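Local coordinates for glucan-binding protein C, GbpC (Streptococcus mutans UA159, PDB 5UQZ) that binds glucan at the streptococcal cell wall and probably mediates both sucrose-dependent and sucrose-independent adherence, here as its calcium-binding beta-supersandwich region with a long N-terminal helix, at residues A72-E77 and V170-D175; N80-K85 and A113-P118; Q98-D103 and T179-A184. All coordinates share one frame; numbering follows the deposited sequence.

Contact 1: A72-E77 and V170-D175; sequences AKLSIE and VNLFHD
His174 and Ala72 supply the one hydrogen bond between 72-77 and 170-175. ND1 of the imidazole donates to Ala72 O at 2.7 Å. The bond is short but bent, with an N-H...O angle of 145°, and the oxygen lies at the edge of the ring, 22° out of its plane. A chi1 of 69° sets CG of His174 between its own backbone N and carbonyl carbon, and the ring stands beside the Ala72 carbonyl. His174 N is held separately by the carboxylate of Asp121.

The apolar contacts follow from the strand side chains. Leu74 crosses His174 at about a right angle, its CD1 lying 3.9 Å from His174 CA and also touching CB. The other branch, CD2, reaches the carbonyl oxygen of Phe173 and meets CD2 of Leu172 at 4.2 Å. Ile76 and Leu172 extend toward each other tip to tip, Ile76 CD1 to Leu172 CD2 being 3.9 Å. Ala72 CB rests 3.3 Å from His174 O.

Val134 and Tyr136 of strand 132-137 pack on both leucines, bringing Leu172, of the four-stranded sheet, against the nine-stranded one. Methyl-to-methyl packing thus carries the part at Leu74, Ile76 and Leu172, while the imidazole bond ties Ala72, just before strand 73-77, to His174; the ND1-H it needs would be present in the cation or the neutral ND1-H tautomer.

Contact 2: N80-K85 and A113-P118; sequences NQYLTK and ANPYDP
The segments 80-85 and 113-118 run at 54° to each other over their touching parts, with CA of Tyr82 and CA of Asn114 5.8 Å apart. Asn114 lies over one face of the Tyr82 ring. Its CG, anti to the backbone N (chi1 -174°), sits over the ring 3.5 Å from Tyr82 CE1, and its CB makes a CH-pi contact over the face, somewhat off centre. The amide is stacked on the ring with the planes 4° apart. A water links the polar ends, accepting from Asn114 ND2 at 3.0 Å and bonding to Tyr82 OH. Pro115 continues the packing, its CD 3.7 Å from Tyr82 CB.

Tyr116 reaches back to the strand and donates its hydroxyl to Leu83 O at 2.7 Å, approaching from above the carbonyl plane. Alongside it the extended chain of Lys85 slides past the ring in the opposite direction, placing CE 3.6 Å from Tyr116 CD1. The ammonium group goes on to a salt bridge with Glu120, whose carboxylate also accepts from Asp117 N.

Asn114 OD1 accepts from Tyr116 N at 2.8 Å, which closes an Asx turn around Pro115. The loop that follows strand 110-111 thus folds back on strand 82-83, with which 110-111 forms a two-stranded antiparallel sheet, just before Thr84 N-caps helix 85-91.

Contact 3: Q98-D103 and T179-A184; sequences QQYNTD and TIFIGA
The Tyr100 side chain lies directly on the bare backbone of Gly183, its CB 4.0 Å from Gly183 CA. The ring passes close to the strand, CD1 lying 3.4 Å from Gly183 N, and Tyr100 O comes within 3.3 Å of Ala184 CA. No hydrogen bond joins 98-103 to 179-184, so the contact rests on packing.

Farther out, Tyr100 meets Phe181. The two rings are nearly parallel (17°) but displaced along their planes, with centroids 5.0 Å apart and little overlap. Contact is made by the phenol end, Tyr100 OH lying 3.3 Å from Phe181 CD2. CG of Phe181, anti to the backbone N (chi1 -159°), is itself 3.6 Å from Tyr100 OH. Beyond the glycine, Thr102 sets CG2 3.9 Å from Ala184 CA, while its hydroxyl is bound to Gln185 N and the amide of Asn163.

The turn that presents these groups is braced from within. Asn101 OD1 accepts from Asp103 N in an Asx turn, and ND2 of the same amide donates to Gln98 OE1 at 3.2 Å.

Tyr100 leaves helical geometry directly after helix 96-99 and packs against Phe181 and Gly183 of strand 180-184, also touching Asn171 and Thr326. These belong to strands 167-172 and 325-329, which flank 180-184 in its antiparallel four-stranded sheet.

Contacts 1 and 3 share the four-stranded sheet: strands 167-172 and 180-184 are neighbours in it, joined by a probable hydrogen bond from Asn171 N to Phe181 O of 2.9 Å. Contact 2 adjoins contact 1 through Leu74 N and Pro118 O, 2.8 Å apart and probably hydrogen-bonded, and through packing of Ile76 on Tyr82. Contacts 2 and 3 do not touch, their nearest atoms being about 7 Å apart. The calcium ion, bound by Ser224, Asn226 and Glu237, is about 8 Å from the Phe181 side chain and about 12 Å from that of Phe173; contact 2 lies away from this site.

Contact 1: A72-E77 and V170-D175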
loop_
_atom_site.group_PDB
_atom_site.type_symbol
_atom_site.label_atom_id
_atom_site.label_comp_id
_atom_site.label_asym_id
_atom_site.label_seq_id
_atom_site.Cartn_x
_atom_site.Cartn_y
_atom_site.Cartn_z
ATOM N N ALA A 72 8.319 11.847 14.566
ATOM C CA ALA A 72 9.611 11.943 13.885
ATOM C C ALA A 72 9.723 13.272 13.138
ATOM O O ALA A 72 8.723 13.841 12.678
ATOM C CB ALA A 72 9.780 10.779 12.930
ATOM N N LYS A 73 10.961 13.741 12.995
ATOM C CA LYS A 73 11.240 14.944 12.224
ATOM C C LYS A 73 12.325 14.626 11.199
ATOM O O LYS A 73 13.090 13.671 11.350
ATOM C CB LYS A 73 11.632 16.094 13.146
ATOM C CG LYS A 73 12.925 15.883 13.829
ATOM C CD LYS A 73 13.334 17.185 14.553
ATOM C CE LYS A 73 14.547 17.004 15.412
ATOM N NZ LYS A 73 15.765 16.814 14.568
ATOM N N LEU A 74 12.388 15.483 10.178
ATOM C CA LEU A 74 13.155 15.238 8.967
ATOM C C LEU A 74 14.300 16.216 8.770
ATOM O O LEU A 74 14.136 17.410 8.995
ATOM C CB LEU A 74 12.255 15.720 7.776
ATOM C CG LEU A 74 11.025 14.889 7.533
ATOM C CD1 LEU A 74 10.033 15.591 6.625
ATOM C CD2 LEU A 74 11.353 13.483 7.011
ATOM N N SER A 75 15.400 15.722 8.201
ATOM C CA SER A 75 16.493 16.516 7.664
ATOM C C SER A 75 16.781 15.964 6.284
ATOM O O SER A 75 16.969 14.751 6.136
ATOM C CB SER A 75 17.745 16.358 8.556
ATOM O OG SER A 75 18.819 17.134 8.072
ATOM N N ILE A 76 16.772 16.832 5.276
ATOM C CA ILE A 76 16.768 16.379 3.889
ATOM C C ILE A 76 17.981 16.962 3.182
ATOM O O ILE A 76 18.212 18.173 3.254
ATOM C CB ILE A 76 15.465 16.815 3.180
ATOM C CG1 ILE A 76 14.222 16.308 3.899
ATOM C CG2 ILE A 76 15.473 16.386 1.721
ATOM C CD1 ILE A 76 12.927 17.030 3.456
ATOM N N GLU A 77 18.708 16.113 2.471
ATOM C CA GLU A 77 19.824 16.526 1.653
ATOM C C GLU A 77 19.590 16.087 0.216
ATOM O O GLU A 77 19.084 14.994 -0.043
ATOM C CB GLU A 77 21.124 15.895 2.161
ATOM C CG GLU A 77 22.372 16.455 1.480
ATOM C CD GLU A 77 23.685 15.834 1.948
ATOM O OE1 GLU A 77 23.679 14.912 2.807
ATOM O OE2 GLU A 77 24.755 16.270 1.453
ATOM N N VAL A 170 6.562 14.516 -5.044
ATOM C CA VAL A 170 6.668 13.671 -3.860
ATOM C C VAL A 170 6.062 14.377 -2.669
ATOM O O VAL A 170 6.373 15.553 -2.402
ATOM C CB VAL A 170 8.136 13.317 -3.544
ATOM C CG1 VAL A 170 8.251 12.572 -2.213
ATOM C CG2 VAL A 170 8.694 12.473 -4.675
ATOM N N ASN A 171 5.233 13.659 -1.918
ATOM C CA ASN A 171 4.849 14.015 -0.558
ATOM C C ASN A 171 5.627 13.056 0.341
ATOM O O ASN A 171 5.400 11.833 0.303
ATOM C CB ASN A 171 3.346 13.814 -0.418
ATOM C CG ASN A 171 2.792 14.321 0.892
ATOM O OD1 ASN A 171 3.467 14.990 1.698
ATOM N ND2 ASN A 171 1.519 14.038 1.090
ATOM N N LEU A 172 6.618 13.597 1.048
ATOM C CA LEU A 172 7.477 12.830 1.919
ATOM C C LEU A 172 6.958 12.968 3.341
ATOM O O LEU A 172 6.981 14.059 3.936
ATOM C CB LEU A 172 8.901 13.373 1.837
ATOM C CG LEU A 172 9.925 12.686 2.735
ATOM C CD1 LEU A 172 10.282 11.342 2.209
ATOM C CD2 LEU A 172 11.230 13.544 2.816
ATOM N N PHE A 173 6.509 11.865 3.930
ATOM C CA PHE A 173 5.922 11.947 5.283
ATOM C C PHE A 173 6.997 12.107 6.333
ATOM O O PHE A 173 8.077 11.501 6.256
ATOM C CB PHE A 173 5.125 10.654 5.508
ATOM C CG PHE A 173 3.959 10.546 4.531
ATOM C CD1 PHE A 173 2.885 11.457 4.612
ATOM C CD2 PHE A 173 4.009 9.653 3.459
ATOM C CE1 PHE A 173 1.854 11.386 3.696
ATOM C CE2 PHE A 173 2.975 9.605 2.542
ATOM C CZ PHE A 173 1.899 10.476 2.664
ATOM N N HIS A 174 6.703 12.901 7.369
ATOM C CA HIS A 174 7.706 13.043 8.424
ATOM C C HIS A 174 7.852 11.753 9.223
ATOM O O HIS A 174 8.907 11.532 9.817
ATOM C CB HIS A 174 7.441 14.256 9.310
ATOM C CG HIS A 174 6.241 14.133 10.180
ATOM N ND1 HIS A 174 6.328 13.626 11.455
ATOM C CD2 HIS A 174 4.943 14.422 9.962
ATOM C CE1 HIS A 174 5.116 13.620 11.990
ATOM N NE2 HIS A 174 4.268 14.128 11.115
ATOM N N ASP A 175 6.809 10.902 9.235
ATOM C CA ASP A 175 6.889 9.583 9.851
ATOM C C ASP A 175 7.462 8.606 8.821
ATOM O O ASP A 175 6.790 8.296 7.823
ATOM C CB ASP A 175 5.491 9.157 10.312
ATOM C CG ASP A 175 5.469 7.760 10.955
ATOM O OD1 ASP A 175 6.418 6.984 10.778
ATOM O OD2 ASP A 175 4.463 7.424 11.603
#

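Contact 2: N80-K85 and A113-P118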
loop_
_atom_site.group_PDB
_atom_site.type_symbol
_atom_site.label_atom_id
_atom_site.label_comp_id
_atom_site.label_asym_id
_atom_site.label_seq_id
_atom_site.Cartn_x
_atom_site.Cartn_y
_atom_site.Cartn_z
ATOM N N ASN A 80 16.488 19.921 -4.582
ATOM C CA ASN A 80 16.632 21.274 -5.064
ATOM C C ASN A 80 15.337 21.969 -5.430
ATOM O O ASN A 80 15.383 23.141 -5.739
ATOM C CB ASN A 80 17.620 21.317 -6.222
ATOM C CG ASN A 80 18.329 22.708 -6.337
ATOM O OD1 ASN A 80 18.907 23.297 -5.363
ATOM N ND2 ASN A 80 18.256 23.245 -7.534
ATOM N N GLN A 81 14.206 21.282 -5.507
ATOM C CA GLN A 81 12.933 21.902 -5.909
ATOM C C GLN A 81 11.845 21.515 -4.918
ATOM O O GLN A 81 11.119 20.532 -5.129
ATOM C CB GLN A 81 12.536 21.434 -7.306
ATOM C CG GLN A 81 13.489 21.910 -8.327
ATOM C CD GLN A 81 13.115 23.275 -8.678
ATOM O OE1 GLN A 81 13.503 24.228 -7.988
ATOM N NE2 GLN A 81 12.324 23.409 -9.770
ATOM N N TYR A 82 11.704 22.278 -3.857
ATOM C CA TYR A 82 10.591 22.087 -2.931
ATOM C C TYR A 82 9.331 22.759 -3.468
ATOM O O TYR A 82 9.389 23.811 -4.107
ATOM C CB TYR A 82 10.922 22.695 -1.575
ATOM C CG TYR A 82 12.092 22.027 -0.887
ATOM C CD1 TYR A 82 11.906 20.949 -0.038
ATOM C CD2 TYR A 82 13.412 22.494 -1.072
ATOM C CE1 TYR A 82 12.976 20.354 0.597
ATOM C CE2 TYR A 82 14.485 21.926 -0.420
ATOM C CZ TYR A 82 14.247 20.858 0.427
ATOM O OH TYR A 82 15.303 20.275 1.079
ATOM N N LEU A 83 8.165 22.143 -3.208
ATOM C CA LEU A 83 6.912 22.765 -3.603
ATOM C C LEU A 83 6.617 23.906 -2.647
ATOM O O LEU A 83 6.633 23.723 -1.433
ATOM C CB LEU A 83 5.808 21.698 -3.547
ATOM C CG LEU A 83 4.440 22.148 -4.027
ATOM C CD1 LEU A 83 4.442 22.386 -5.530
ATOM C CD2 LEU A 83 3.373 21.075 -3.642
ATOM N N THR A 84 6.313 25.080 -3.179
ATOM C CA THR A 84 5.989 26.194 -2.287
ATOM C C THR A 84 4.706 25.884 -1.519
ATOM O O THR A 84 3.838 25.130 -1.969
ATOM C CB THR A 84 5.826 27.516 -3.051
ATOM O OG1 THR A 84 4.646 27.405 -3.873
ATOM C CG2 THR A 84 7.084 27.868 -3.847
ATOM N N LYS A 85 4.577 26.461 -0.333
ATOM C CA LYS A 85 3.345 26.246 0.403
ATOM C C LYS A 85 2.145 26.818 -0.322
ATOM O O LYS A 85 1.059 26.245 -0.246
ATOM C CB LYS A 85 3.440 26.748 1.848
ATOM C CG LYS A 85 4.291 25.802 2.707
ATOM C CD LYS A 85 4.140 26.043 4.167
ATOM C CE LYS A 85 4.900 24.986 4.982
ATOM N NZ LYS A 85 4.726 25.215 6.449
ATOM N N ALA A 113 14.816 26.747 -1.578
ATOM C CA ALA A 113 14.905 26.835 -0.130
ATOM C C ALA A 113 13.699 26.126 0.500
ATOM O O ALA A 113 12.545 26.505 0.267
ATOM C CB ALA A 113 14.920 28.304 0.287
ATOM N N ASN A 114 13.965 25.152 1.339
ATOM C CA ASN A 114 12.884 24.364 1.925
ATOM C C ASN A 114 11.970 25.246 2.783
ATOM O O ASN A 114 12.443 25.828 3.771
ATOM C CB ASN A 114 13.522 23.312 2.832
ATOM C CG ASN A 114 12.481 22.319 3.403
ATOM O OD1 ASN A 114 11.269 22.446 3.129
ATOM N ND2 ASN A 114 12.944 21.321 4.148
ATOM N N PRO A 115 10.663 25.340 2.493
ATOM C CA PRO A 115 9.782 26.129 3.343
ATOM C C PRO A 115 9.138 25.305 4.442
ATOM O O PRO A 115 8.391 25.882 5.247
ATOM C CB PRO A 115 8.710 26.605 2.365
ATOM C CG PRO A 115 8.572 25.441 1.396
ATOM C CD PRO A 115 9.994 24.861 1.247
ATOM N N TYR A 116 9.319 23.988 4.476
ATOM C CA TYR A 116 8.644 23.103 5.418
ATOM C C TYR A 116 9.470 22.971 6.695
ATOM O O TYR A 116 10.701 22.854 6.672
ATOM C CB TYR A 116 8.383 21.713 4.805
ATOM C CG TYR A 116 7.487 21.806 3.591
ATOM C CD1 TYR A 116 6.092 21.845 3.717
ATOM C CD2 TYR A 116 8.011 21.907 2.316
ATOM C CE1 TYR A 116 5.273 22.028 2.648
ATOM C CE2 TYR A 116 7.197 22.091 1.199
ATOM C CZ TYR A 116 5.838 22.136 1.377
ATOM O OH TYR A 116 5.005 22.368 0.288
ATOM N N ASP A 117 8.788 22.974 7.827
ATOM C CA ASP A 117 9.418 22.720 9.104
ATOM C C ASP A 117 9.898 21.267 9.137
ATOM O O ASP A 117 9.295 20.396 8.496
ATOM C CB ASP A 117 8.355 22.906 10.176
ATOM C CG ASP A 117 8.943 22.923 11.562
ATOM O OD1 ASP A 117 9.381 24.001 12.012
ATOM O OD2 ASP A 117 9.010 21.866 12.219
ATOM N N PRO A 118 10.960 20.967 9.896
ATOM C CA PRO A 118 11.377 19.559 10.001
ATOM C C PRO A 118 10.284 18.629 10.496
ATOM O O PRO A 118 10.338 17.414 10.268
ATOM C CB PRO A 118 12.555 19.614 10.976
ATOM C CG PRO A 118 13.119 20.963 10.805
ATOM C CD PRO A 118 11.920 21.875 10.536
HETATM O O HOH W 1 15.872 21.012 3.713
#

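Contact 3: Q98-D103 and T179-A184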
loop_
_atom_site.group_PDB
_atom_site.type_symbol
_atom_site.label_atom_id
_atom_site.label_comp_id
_atom_site.label_asym_id
_atom_site.label_seq_id
_atom_site.Cartn_x
_atom_site.Cartn_y
_atom_site.Cartn_z
ATOM N N GLN A 98 -5.159 14.562 -10.078
ATOM C CA GLN A 98 -4.805 15.905 -10.526
ATOM C C GLN A 98 -3.730 16.526 -9.651
ATOM O O GLN A 98 -2.901 17.291 -10.153
ATOM C CB GLN A 98 -6.011 16.826 -10.544
ATOM C CG GLN A 98 -7.037 16.526 -11.651
ATOM C CD GLN A 98 -6.496 16.586 -13.109
ATOM O OE1 GLN A 98 -5.376 17.016 -13.387
ATOM N NE2 GLN A 98 -7.332 16.151 -14.042
ATOM N N GLN A 99 -3.742 16.247 -8.343
ATOM C CA GLN A 99 -2.682 16.755 -7.482
ATOM C C GLN A 99 -1.314 16.281 -7.939
ATOM O O GLN A 99 -0.323 16.984 -7.731
ATOM C CB GLN A 99 -2.948 16.296 -6.063
ATOM C CG GLN A 99 -2.132 16.952 -5.032
ATOM C CD GLN A 99 -2.718 16.683 -3.661
ATOM O OE1 GLN A 99 -3.953 16.636 -3.485
ATOM N NE2 GLN A 99 -1.862 16.499 -2.700
ATOM N N TYR A 100 -1.237 15.091 -8.537
ATOM C CA TYR A 100 0.026 14.569 -9.021
ATOM C C TYR A 100 0.172 14.737 -10.523
ATOM O O TYR A 100 1.101 14.176 -11.109
ATOM C CB TYR A 100 0.207 13.115 -8.594
ATOM C CG TYR A 100 0.572 13.038 -7.114
ATOM C CD1 TYR A 100 1.916 13.094 -6.707
ATOM C CD2 TYR A 100 -0.416 12.983 -6.138
ATOM C CE1 TYR A 100 2.241 13.023 -5.368
ATOM C CE2 TYR A 100 -0.103 12.915 -4.802
ATOM C CZ TYR A 100 1.243 12.977 -4.410
ATOM O OH TYR A 100 1.572 12.884 -3.082
ATOM N N ASN A 101 -0.676 15.537 -11.150
ATOM C CA ASN A 101 -0.521 15.825 -12.569
ATOM C C ASN A 101 0.550 16.900 -12.712
ATOM O O ASN A 101 0.285 18.082 -12.535
ATOM C CB ASN A 101 -1.844 16.268 -13.170
ATOM C CG ASN A 101 -1.718 16.524 -14.650
ATOM O OD1 ASN A 101 -0.602 16.536 -15.200
ATOM N ND2 ASN A 101 -2.850 16.701 -15.328
ATOM N N THR A 102 1.789 16.483 -13.011
ATOM C CA THR A 102 2.899 17.426 -13.118
ATOM C C THR A 102 2.701 18.445 -14.230
ATOM O O THR A 102 3.393 19.477 -14.229
ATOM C CB THR A 102 4.227 16.667 -13.240
ATOM O OG1 THR A 102 4.094 15.618 -14.216
ATOM C CG2 THR A 102 4.612 16.020 -11.911
ATOM N N ASP A 103 1.786 18.207 -15.175
ATOM C CA ASP A 103 1.501 19.242 -16.174
ATOM C C ASP A 103 0.889 20.490 -15.535
ATOM O O ASP A 103 0.883 21.562 -16.159
ATOM C CB ASP A 103 0.439 18.744 -17.157
ATOM C CG ASP A 103 0.936 17.668 -18.106
ATOM O OD1 ASP A 103 2.139 17.391 -18.171
ATOM O OD2 ASP A 103 0.086 17.123 -18.837
ATOM N N THR A 179 6.706 6.432 4.629
ATOM C CA THR A 179 7.575 6.490 3.454
ATOM C C THR A 179 7.178 7.607 2.493
ATOM O O THR A 179 7.332 8.761 2.872
ATOM C CB THR A 179 7.746 5.105 2.805
ATOM O OG1 THR A 179 7.791 4.062 3.801
ATOM C CG2 THR A 179 9.012 5.048 1.982
ATOM N N ILE A 180 6.709 7.311 1.274
ATOM C CA ILE A 180 6.564 8.356 0.267
ATOM C C ILE A 180 5.321 8.109 -0.577
ATOM O O ILE A 180 4.975 6.964 -0.917
ATOM C CB ILE A 180 7.850 8.296 -0.553
ATOM C CG1 ILE A 180 8.031 9.337 -1.560
ATOM C CG2 ILE A 180 8.024 7.025 -1.336
ATOM C CD1 ILE A 180 9.380 9.016 -2.353
ATOM N N PHE A 181 4.699 9.218 -0.982
ATOM C CA PHE A 181 3.632 9.208 -1.979
ATOM C C PHE A 181 4.189 9.953 -3.181
ATOM O O PHE A 181 4.619 11.099 -3.038
ATOM C CB PHE A 181 2.364 9.864 -1.414
ATOM C CG PHE A 181 1.118 9.493 -2.122
ATOM C CD1 PHE A 181 0.022 9.085 -1.397
ATOM C CD2 PHE A 181 1.001 9.637 -3.492
ATOM C CE1 PHE A 181 -1.178 8.758 -2.026
ATOM C CE2 PHE A 181 -0.230 9.307 -4.140
ATOM C CZ PHE A 181 -1.269 8.841 -3.407
ATOM N N ILE A 182 4.294 9.293 -4.329
ATOM C CA ILE A 182 4.953 9.861 -5.514
ATOM C C ILE A 182 4.054 9.723 -6.729
ATOM O O ILE A 182 3.290 8.750 -6.859
ATOM C CB ILE A 182 6.345 9.213 -5.690
ATOM C CG1 ILE A 182 7.129 9.839 -6.822
ATOM C CG2 ILE A 182 6.272 7.699 -5.884
ATOM C CD1 ILE A 182 8.608 9.460 -6.851
ATOM N N GLY A 183 4.127 10.707 -7.629
ATOM C CA GLY A 183 3.348 10.595 -8.848
ATOM C C GLY A 183 3.804 11.588 -9.896
ATOM O O GLY A 183 4.570 12.511 -9.623
ATOM N N ALA A 184 3.276 11.405 -11.110
ATOM C CA ALA A 184 3.586 12.289 -12.231
ATOM C C ALA A 184 2.526 12.096 -13.290
ATOM O O ALA A 184 1.835 11.088 -13.320
ATOM C CB ALA A 184 4.945 11.941 -12.811
#